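Local coordinates for protein ribonucleoside triphosphate reductase (PDB 1L1L) that probably reduces ribonucleoside triphosphates to 2'-deoxyribonucleoside triphosphates, as a monomeric, vitamin B12-dependent (class II) ribonucleotide reductase, at residues D479-R484 with K512-M517; N487-G492 with P508-R513. All coordinates share one frame; numbering follows the deposited sequence.

Interactions 1 and 2 illustrate how a short helix, a beta hairpin and a long helix that follow one another in the chain can fold back into a single unit. Helix 477-485 leads into the hairpin of strands 490-497 and 504-510, and helix 512-536 starts right after it. Interaction 2 joins the two strands at the open end of the hairpin, whereas interaction 1 brings the two helices together beside it. Their centres lie about 9 Å apart; both include Lys512 and Arg513, and Arg513 takes part in both contacts. Val489 couples them directly, packing against Leu481 and Ala514. Helix 628-641 also touches side chains of both contacts, tying this peripheral unit to the rest of the monomer.

Interaction 1 (D479-R484 with K512-M517); sequences DWLLTR and KRAIKM
Arg513 approaches Arg484, and Met517 approaches Trp480, where helix 512-536 meets helix 477-485 in a helix-helix contact whose segment axes cross at 126° and come no closer than 11.3 Å. That wide gap is bridged by long side chains and holds no hydrogen bond between the segments. Arg513 comes first and passes near the backbone oxygen of Arg484, but its guanidinium is engaged by the carboxylate of Asp511 and by Leu485 O. One residue on, Ala514 CB lies 4.5 Å from Leu481 CD2, a loose apolar contact, and Phe637 of helix 628-641 touches the alanine too. Met517 makes the largest contribution. A bend at its last torsion (chi3 -74°) carries the methyl over one face of the Trp480 indole, giving a CH-pi contact of 3.6 Å from Met517 CE to the centroid of the six-membered ring. The sulfur stands farther above the same ring, so this Met-aromatic contact is led by the methyl. Arg484, extended from CG to NE, slides past the thioether in the opposite direction toward its salt-bridge partner Glu430, which also accepts a weak bond from Trp480 NE1. Met517 CE thereby meets Arg484 CD at 3.5 Å and Leu481 CD2 at 4.1 Å.

Interaction 2 (N487-G492 with P508-R513); sequences NRVVTG and PVYDKR
Asp511 turns CG anti to its own nitrogen (chi1 -165°), while Asn487 holds CG between its N and carbonyl carbon (chi1 55°), and the two side chains meet across the segments. Asn487 ND2 donates to the anti lone pair of Asp511 OD2 at 3.1 Å, nearly in the amide plane. The syn side of that carboxylate is gripped side-on by Arg513, with NE to OD1 at 2.7 Å and NH2 to OD2 at 2.6 Å. OD2 thus takes two donors, and so does OD1, which also receives Arg513 N, the capping bond of Asp511 at the N-cap of helix 512-536. Arg513 NH2 adds a weak bond to Asn487 OD1, the amide and guanidinium lying nearly coplanar, 16° apart. Next to this polar cluster begins the hairpin of strands 490-497 and 504-510, with Val490 and Tyr510 as an antiparallel non-hydrogen-bonded pair. Backbone bonds flank the pair: Asp511 N to Val489 O at 2.9 Å, and Thr491 N to Val509 O at 2.9 Å. On the face carrying that pair, Val490 CG2 packs 3.9 Å from Tyr510 CE1 at the ring edge, and CG1 meets Pro508 CB. Tyr510 OH continues to Ala633 O on helix 628-641.

Interaction 1 (D479-R484 with K512-M517)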
ATOM      1  N   ASP A 479     -18.480  -3.090  11.344  1.00 32.07           N
ATOM      2  CA  ASP A 479     -19.886  -2.922  10.946  1.00 33.56           C
ATOM      3  C   ASP A 479     -20.556  -4.290  10.846  1.00 34.57           C
ATOM      4  O   ASP A 479     -21.669  -4.500  11.340  1.00 34.88           O
ATOM      5  CB  ASP A 479     -20.025  -2.258   9.569  1.00 33.92           C
ATOM      6  CG  ASP A 479     -19.466  -0.854   9.514  1.00 34.62           C
ATOM      7  OD1 ASP A 479     -19.446  -0.147  10.548  1.00 34.82           O
ATOM      8  OD2 ASP A 479     -19.067  -0.453   8.401  1.00 36.43           O
ATOM      9  N   TRP A 480     -19.869  -5.208  10.178  1.00 34.72           N
ATOM     10  CA  TRP A 480     -20.374  -6.556   9.964  1.00 36.29           C
ATOM     11  C   TRP A 480     -20.656  -7.310  11.259  1.00 36.59           C
ATOM     12  O   TRP A 480     -21.688  -7.972  11.374  1.00 37.21           O
ATOM     13  CB  TRP A 480     -19.383  -7.347   9.112  1.00 36.74           C
ATOM     14  CG  TRP A 480     -19.831  -8.737   8.771  1.00 38.82           C
ATOM     15  CD1 TRP A 480     -21.017  -9.098   8.190  1.00 38.23           C
ATOM     16  CD2 TRP A 480     -19.070  -9.946   8.915  1.00 39.03           C
ATOM     17  NE1 TRP A 480     -21.037 -10.454   7.959  1.00 38.91           N
ATOM     18  CE2 TRP A 480     -19.856 -10.998   8.392  1.00 39.87           C
ATOM     19  CE3 TRP A 480     -17.801 -10.243   9.431  1.00 39.92           C
ATOM     20  CZ2 TRP A 480     -19.413 -12.329   8.369  1.00 39.78           C
ATOM     21  CZ3 TRP A 480     -17.360 -11.568   9.407  1.00 39.94           C
ATOM     22  CH2 TRP A 480     -18.168 -12.592   8.879  1.00 40.32           C
ATOM     23  N   LEU A 481     -19.745  -7.209  12.227  1.00 36.57           N
ATOM     24  CA  LEU A 481     -19.903  -7.899  13.506  1.00 36.73           C
ATOM     25  C   LEU A 481     -20.923  -7.257  14.447  1.00 37.05           C
ATOM     26  O   LEU A 481     -21.728  -7.951  15.061  1.00 36.45           O
ATOM     27  CB  LEU A 481     -18.553  -8.002  14.226  1.00 37.20           C
ATOM     28  CG  LEU A 481     -17.428  -8.752  13.501  1.00 37.47           C
ATOM     29  CD1 LEU A 481     -16.167  -8.729  14.360  1.00 38.28           C
ATOM     30  CD2 LEU A 481     -17.852 -10.179  13.215  1.00 37.45           C
ATOM     31  N   LEU A 482     -20.889  -5.934  14.565  1.00 37.21           N
ATOM     32  CA  LEU A 482     -21.811  -5.234  15.455  1.00 38.63           C
ATOM     33  C   LEU A 482     -23.252  -5.495  15.038  1.00 39.25           C
ATOM     34  O   LEU A 482     -24.132  -5.732  15.871  1.00 39.61           O
ATOM     35  CB  LEU A 482     -21.533  -3.729  15.436  1.00 37.91           C
ATOM     36  CG  LEU A 482     -22.413  -2.853  16.339  1.00 37.42           C
ATOM     37  CD1 LEU A 482     -22.263  -3.290  17.788  1.00 36.19           C
ATOM     38  CD2 LEU A 482     -22.012  -1.389  16.180  1.00 37.15           C
ATOM     39  N   THR A 483     -23.479  -5.453  13.733  1.00 39.43           N
ATOM     40  CA  THR A 483     -24.801  -5.671  13.179  1.00 39.87           C
ATOM     41  C   THR A 483     -25.217  -7.113  13.406  1.00 41.17           C
ATOM     42  O   THR A 483     -26.182  -7.395  14.117  1.00 40.00           O
ATOM     43  CB  THR A 483     -24.801  -5.377  11.669  1.00 39.64           C
ATOM     44  OG1 THR A 483     -24.406  -4.016  11.461  1.00 37.33           O
ATOM     45  CG2 THR A 483     -26.192  -5.592  11.065  1.00 39.16           C
ATOM     46  N   ARG A 484     -24.448  -8.024  12.821  1.00 42.14           N
ATOM     47  CA  ARG A 484     -24.730  -9.446  12.903  1.00 43.45           C
ATOM     48  C   ARG A 484     -24.642 -10.091  14.291  1.00 43.03           C
ATOM     49  O   ARG A 484     -25.245 -11.140  14.520  1.00 44.05           O
ATOM     50  CB  ARG A 484     -23.826 -10.182  11.919  1.00 44.86           C
ATOM     51  CG  ARG A 484     -24.444 -11.432  11.349  1.00 47.81           C
ATOM     52  CD  ARG A 484     -23.717 -11.873  10.093  1.00 50.84           C
ATOM     53  NE  ARG A 484     -24.257 -13.125   9.565  1.00 53.22           N
ATOM     54  CZ  ARG A 484     -23.697 -13.822   8.581  1.00 54.66           C
ATOM     55  NH1 ARG A 484     -22.579 -13.387   8.014  1.00 55.24           N
ATOM     56  NH2 ARG A 484     -24.242 -14.962   8.177  1.00 55.63           N
ATOM     57  N   LYS A 512     -18.107 -16.536  20.404  1.00 39.27           N
ATOM     58  CA  LYS A 512     -17.915 -17.764  19.637  1.00 38.87           C
ATOM     59  C   LYS A 512     -18.642 -17.800  18.293  1.00 38.66           C
ATOM     60  O   LYS A 512     -18.296 -18.598  17.416  1.00 38.47           O
ATOM     61  CB  LYS A 512     -18.321 -18.970  20.496  1.00 40.47           C
ATOM     62  CG  LYS A 512     -17.537 -19.070  21.808  1.00 42.05           C
ATOM     63  CD  LYS A 512     -17.874 -20.328  22.622  1.00 43.91           C
ATOM     64  CE  LYS A 512     -19.266 -20.276  23.261  1.00 45.02           C
ATOM     65  NZ  LYS A 512     -20.391 -20.400  22.276  1.00 46.01           N
ATOM     66  N   ARG A 513     -19.650 -16.945  18.132  1.00 38.07           N
ATOM     67  CA  ARG A 513     -20.385 -16.880  16.873  1.00 38.23           C
ATOM     68  C   ARG A 513     -19.430 -16.339  15.804  1.00 37.60           C
ATOM     69  O   ARG A 513     -19.407 -16.819  14.671  1.00 37.66           O
ATOM     70  CB  ARG A 513     -21.601 -15.942  17.006  1.00 37.93           C
ATOM     71  CG  ARG A 513     -22.748 -16.473  17.883  1.00 37.99           C
ATOM     72  CD  ARG A 513     -23.843 -15.417  18.080  1.00 37.92           C
ATOM     73  NE  ARG A 513     -23.375 -14.288  18.884  1.00 38.92           N
ATOM     74  CZ  ARG A 513     -24.033 -13.143  19.053  1.00 38.81           C
ATOM     75  NH1 ARG A 513     -25.209 -12.949  18.477  1.00 38.68           N
ATOM     76  NH2 ARG A 513     -23.509 -12.180  19.804  1.00 38.71           N
ATOM     77  N   ALA A 514     -18.626 -15.347  16.184  1.00 38.12           N
ATOM     78  CA  ALA A 514     -17.669 -14.728  15.257  1.00 38.01           C
ATOM     79  C   ALA A 514     -16.661 -15.719  14.679  1.00 37.87           C
ATOM     80  O   ALA A 514     -16.298 -15.645  13.506  1.00 37.32           O
ATOM     81  CB  ALA A 514     -16.936 -13.595  15.954  1.00 37.81           C
ATOM     82  N   ILE A 515     -16.209 -16.649  15.510  1.00 38.73           N
ATOM     83  CA  ILE A 515     -15.249 -17.656  15.074  1.00 39.01           C
ATOM     84  C   ILE A 515     -15.780 -18.456  13.889  1.00 39.45           C
ATOM     85  O   ILE A 515     -15.090 -18.645  12.881  1.00 38.65           O
ATOM     86  CB  ILE A 515     -14.924 -18.627  16.223  1.00 38.92           C
ATOM     87  CG1 ILE A 515     -14.229 -17.871  17.357  1.00 39.47           C
ATOM     88  CG2 ILE A 515     -14.056 -19.763  15.718  1.00 39.19           C
ATOM     89  CD1 ILE A 515     -13.987 -18.710  18.592  1.00 39.33           C
ATOM     90  N   LYS A 516     -17.015 -18.927  14.012  1.00 40.43           N
ATOM     91  CA  LYS A 516     -17.618 -19.717  12.950  1.00 41.08           C
ATOM     92  C   LYS A 516     -17.778 -18.947  11.645  1.00 40.16           C
ATOM     93  O   LYS A 516     -17.417 -19.444  10.581  1.00 40.52           O
ATOM     94  CB  LYS A 516     -18.985 -20.258  13.389  1.00 43.08           C
ATOM     95  CG  LYS A 516     -19.553 -21.276  12.416  1.00 45.13           C
ATOM     96  CD  LYS A 516     -18.559 -22.421  12.223  1.00 47.37           C
ATOM     97  CE  LYS A 516     -18.971 -23.348  11.093  1.00 47.79           C
ATOM     98  NZ  LYS A 516     -17.956 -24.423  10.883  1.00 49.44           N
ATOM     99  N   MET A 517     -18.322 -17.736  11.717  1.00 40.09           N
ATOM    100  CA  MET A 517     -18.509 -16.960  10.504  1.00 39.47           C
ATOM    101  C   MET A 517     -17.201 -16.628   9.780  1.00 38.55           C
ATOM    102  O   MET A 517     -17.148 -16.702   8.554  1.00 37.98           O
ATOM    103  CB  MET A 517     -19.342 -15.694  10.779  1.00 40.51           C
ATOM    104  CG  MET A 517     -19.113 -14.988  12.103  1.00 42.24           C
ATOM    105  SD  MET A 517     -20.616 -14.079  12.668  1.00 42.61           S
ATOM    106  CE  MET A 517     -20.635 -12.680  11.575  1.00 41.97           C
TER

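Interaction 2 (N487-G492 with P508-R513)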
ATOM      1  N   ASN A 487     -22.997  -7.057  19.296  1.00 39.01           N
ATOM      2  CA  ASN A 487     -21.919  -6.616  20.174  1.00 38.86           C
ATOM      3  C   ASN A 487     -20.563  -6.785  19.492  1.00 37.48           C
ATOM      4  O   ASN A 487     -20.478  -7.309  18.387  1.00 35.37           O
ATOM      5  CB  ASN A 487     -21.933  -7.426  21.473  1.00 40.00           C
ATOM      6  CG  ASN A 487     -21.865  -8.923  21.223  1.00 41.77           C
ATOM      7  OD1 ASN A 487     -22.834  -9.531  20.766  1.00 41.70           O
ATOM      8  ND2 ASN A 487     -20.712  -9.521  21.505  1.00 41.57           N
ATOM      9  N   ARG A 488     -19.506  -6.350  20.169  1.00 37.76           N
ATOM     10  CA  ARG A 488     -18.156  -6.452  19.622  1.00 38.27           C
ATOM     11  C   ARG A 488     -17.544  -7.826  19.889  1.00 38.95           C
ATOM     12  O   ARG A 488     -17.766  -8.414  20.956  1.00 39.30           O
ATOM     13  CB  ARG A 488     -17.283  -5.345  20.216  1.00 38.20           C
ATOM     14  CG  ARG A 488     -17.841  -3.952  19.947  1.00 37.84           C
ATOM     15  CD  ARG A 488     -16.846  -2.876  20.315  1.00 38.70           C
ATOM     16  NE  ARG A 488     -16.478  -2.930  21.724  1.00 39.42           N
ATOM     17  CZ  ARG A 488     -17.266  -2.548  22.721  1.00 39.85           C
ATOM     18  NH1 ARG A 488     -18.482  -2.075  22.468  1.00 40.09           N
ATOM     19  NH2 ARG A 488     -16.833  -2.631  23.969  1.00 38.75           N
ATOM     20  N   VAL A 489     -16.778  -8.328  18.921  1.00 38.50           N
ATOM     21  CA  VAL A 489     -16.144  -9.643  19.026  1.00 38.69           C
ATOM     22  C   VAL A 489     -15.597  -9.923  20.422  1.00 39.32           C
ATOM     23  O   VAL A 489     -15.611 -11.063  20.882  1.00 39.78           O
ATOM     24  CB  VAL A 489     -15.011  -9.816  17.979  1.00 38.40           C
ATOM     25  CG1 VAL A 489     -13.800  -8.953  18.345  1.00 38.09           C
ATOM     26  CG2 VAL A 489     -14.626 -11.278  17.886  1.00 38.08           C
ATOM     27  N   VAL A 490     -15.110  -8.887  21.099  1.00 39.64           N
ATOM     28  CA  VAL A 490     -14.602  -9.058  22.453  1.00 40.42           C
ATOM     29  C   VAL A 490     -15.737  -8.699  23.419  1.00 41.11           C
ATOM     30  O   VAL A 490     -16.049  -7.525  23.621  1.00 41.20           O
ATOM     31  CB  VAL A 490     -13.378  -8.149  22.725  1.00 40.09           C
ATOM     32  CG1 VAL A 490     -12.860  -8.374  24.138  1.00 39.97           C
ATOM     33  CG2 VAL A 490     -12.282  -8.442  21.717  1.00 40.09           C
ATOM     34  N   THR A 491     -16.348  -9.723  24.010  1.00 41.68           N
ATOM     35  CA  THR A 491     -17.462  -9.543  24.939  1.00 41.80           C
ATOM     36  C   THR A 491     -17.033  -9.234  26.371  1.00 42.46           C
ATOM     37  O   THR A 491     -17.848  -8.805  27.196  1.00 42.50           O
ATOM     38  CB  THR A 491     -18.360 -10.793  24.945  1.00 41.88           C
ATOM     39  OG1 THR A 491     -17.596 -11.941  25.347  1.00 40.58           O
ATOM     40  CG2 THR A 491     -18.921 -11.033  23.557  1.00 40.70           C
ATOM     41  N   GLY A 492     -15.755  -9.451  26.664  1.00 42.78           N
ATOM     42  CA  GLY A 492     -15.238  -9.181  27.996  1.00 42.97           C
ATOM     43  C   GLY A 492     -13.891  -9.836  28.247  1.00 43.26           C
ATOM     44  O   GLY A 492     -13.282 -10.403  27.335  1.00 43.00           O
ATOM     45  N   PRO A 508      -9.008 -11.966  26.757  1.00 38.85           N
ATOM     46  CA  PRO A 508     -10.305 -11.633  26.170  1.00 38.25           C
ATOM     47  C   PRO A 508     -11.229 -12.828  25.979  1.00 38.34           C
ATOM     48  O   PRO A 508     -10.775 -13.957  25.801  1.00 38.23           O
ATOM     49  CB  PRO A 508      -9.914 -11.012  24.836  1.00 38.10           C
ATOM     50  CG  PRO A 508      -8.720 -11.848  24.445  1.00 37.76           C
ATOM     51  CD  PRO A 508      -7.937 -11.873  25.742  1.00 38.18           C
ATOM     52  N   VAL A 509     -12.530 -12.566  26.027  1.00 38.70           N
ATOM     53  CA  VAL A 509     -13.538 -13.597  25.796  1.00 37.23           C
ATOM     54  C   VAL A 509     -14.173 -13.202  24.471  1.00 37.00           C
ATOM     55  O   VAL A 509     -14.754 -12.119  24.343  1.00 36.90           O
ATOM     56  CB  VAL A 509     -14.618 -13.609  26.897  1.00 38.10           C
ATOM     57  CG1 VAL A 509     -15.594 -14.754  26.656  1.00 37.24           C
ATOM     58  CG2 VAL A 509     -13.971 -13.749  28.256  1.00 37.69           C
ATOM     59  N   TYR A 510     -14.042 -14.070  23.477  1.00 36.28           N
ATOM     60  CA  TYR A 510     -14.581 -13.798  22.157  1.00 36.26           C
ATOM     61  C   TYR A 510     -15.964 -14.381  21.964  1.00 37.53           C
ATOM     62  O   TYR A 510     -16.296 -15.433  22.521  1.00 37.69           O
ATOM     63  CB  TYR A 510     -13.675 -14.382  21.079  1.00 35.31           C
ATOM     64  CG  TYR A 510     -12.285 -13.814  21.056  1.00 34.49           C
ATOM     65  CD1 TYR A 510     -12.070 -12.444  20.890  1.00 33.65           C
ATOM     66  CD2 TYR A 510     -11.174 -14.653  21.179  1.00 33.97           C
ATOM     67  CE1 TYR A 510     -10.771 -11.923  20.842  1.00 34.06           C
ATOM     68  CE2 TYR A 510      -9.885 -14.148  21.134  1.00 34.16           C
ATOM     69  CZ  TYR A 510      -9.687 -12.786  20.964  1.00 34.26           C
ATOM     70  OH  TYR A 510      -8.406 -12.297  20.898  1.00 33.28           O
ATOM     71  N   ASP A 511     -16.758 -13.696  21.148  1.00 37.60           N
ATOM     72  CA  ASP A 511     -18.095 -14.146  20.839  1.00 38.97           C
ATOM     73  C   ASP A 511     -17.879 -15.328  19.895  1.00 39.08           C
ATOM     74  O   ASP A 511     -17.500 -15.145  18.742  1.00 39.18           O
ATOM     75  CB  ASP A 511     -18.871 -13.030  20.141  1.00 40.15           C
ATOM     76  CG  ASP A 511     -20.355 -13.295  20.107  1.00 41.59           C
ATOM     77  OD1 ASP A 511     -20.762 -14.328  19.525  1.00 42.17           O
ATOM     78  OD2 ASP A 511     -21.111 -12.471  20.667  1.00 42.43           O
ATOM     79  N   LYS A 512     -18.107 -16.536  20.404  1.00 39.27           N
ATOM     80  CA  LYS A 512     -17.915 -17.764  19.637  1.00 38.87           C
ATOM     81  C   LYS A 512     -18.642 -17.800  18.293  1.00 38.66           C
ATOM     82  O   LYS A 512     -18.296 -18.598  17.416  1.00 38.47           O
ATOM     83  CB  LYS A 512     -18.321 -18.970  20.496  1.00 40.47           C
ATOM     84  CG  LYS A 512     -17.537 -19.070  21.808  1.00 42.05           C
ATOM     85  CD  LYS A 512     -17.874 -20.328  22.622  1.00 43.91           C
ATOM     86  CE  LYS A 512     -19.266 -20.276  23.261  1.00 45.02           C
ATOM     87  NZ  LYS A 512     -20.391 -20.400  22.276  1.00 46.01           N
ATOM     88  N   ARG A 513     -19.650 -16.945  18.132  1.00 38.07           N
ATOM     89  CA  ARG A 513     -20.385 -16.880  16.873  1.00 38.23           C
ATOM     90  C   ARG A 513     -19.430 -16.339  15.804  1.00 37.60           C
ATOM     91  O   ARG A 513     -19.407 -16.819  14.671  1.00 37.66           O
ATOM     92  CB  ARG A 513     -21.601 -15.942  17.006  1.00 37.93           C
ATOM     93  CG  ARG A 513     -22.748 -16.473  17.883  1.00 37.99           C
ATOM     94  CD  ARG A 513     -23.843 -15.417  18.080  1.00 37.92           C
ATOM     95  NE  ARG A 513     -23.375 -14.288  18.884  1.00 38.92           N
ATOM     96  CZ  ARG A 513     -24.033 -13.143  19.053  1.00 38.81           C
ATOM     97  NH1 ARG A 513     -25.209 -12.949  18.477  1.00 38.68           N
ATOM     98  NH2 ARG A 513     -23.509 -12.180  19.804  1.00 38.71           N
TER
HETATM   99  O   HOH W   1     -19.005 -14.630  24.448  1.00 47.16           O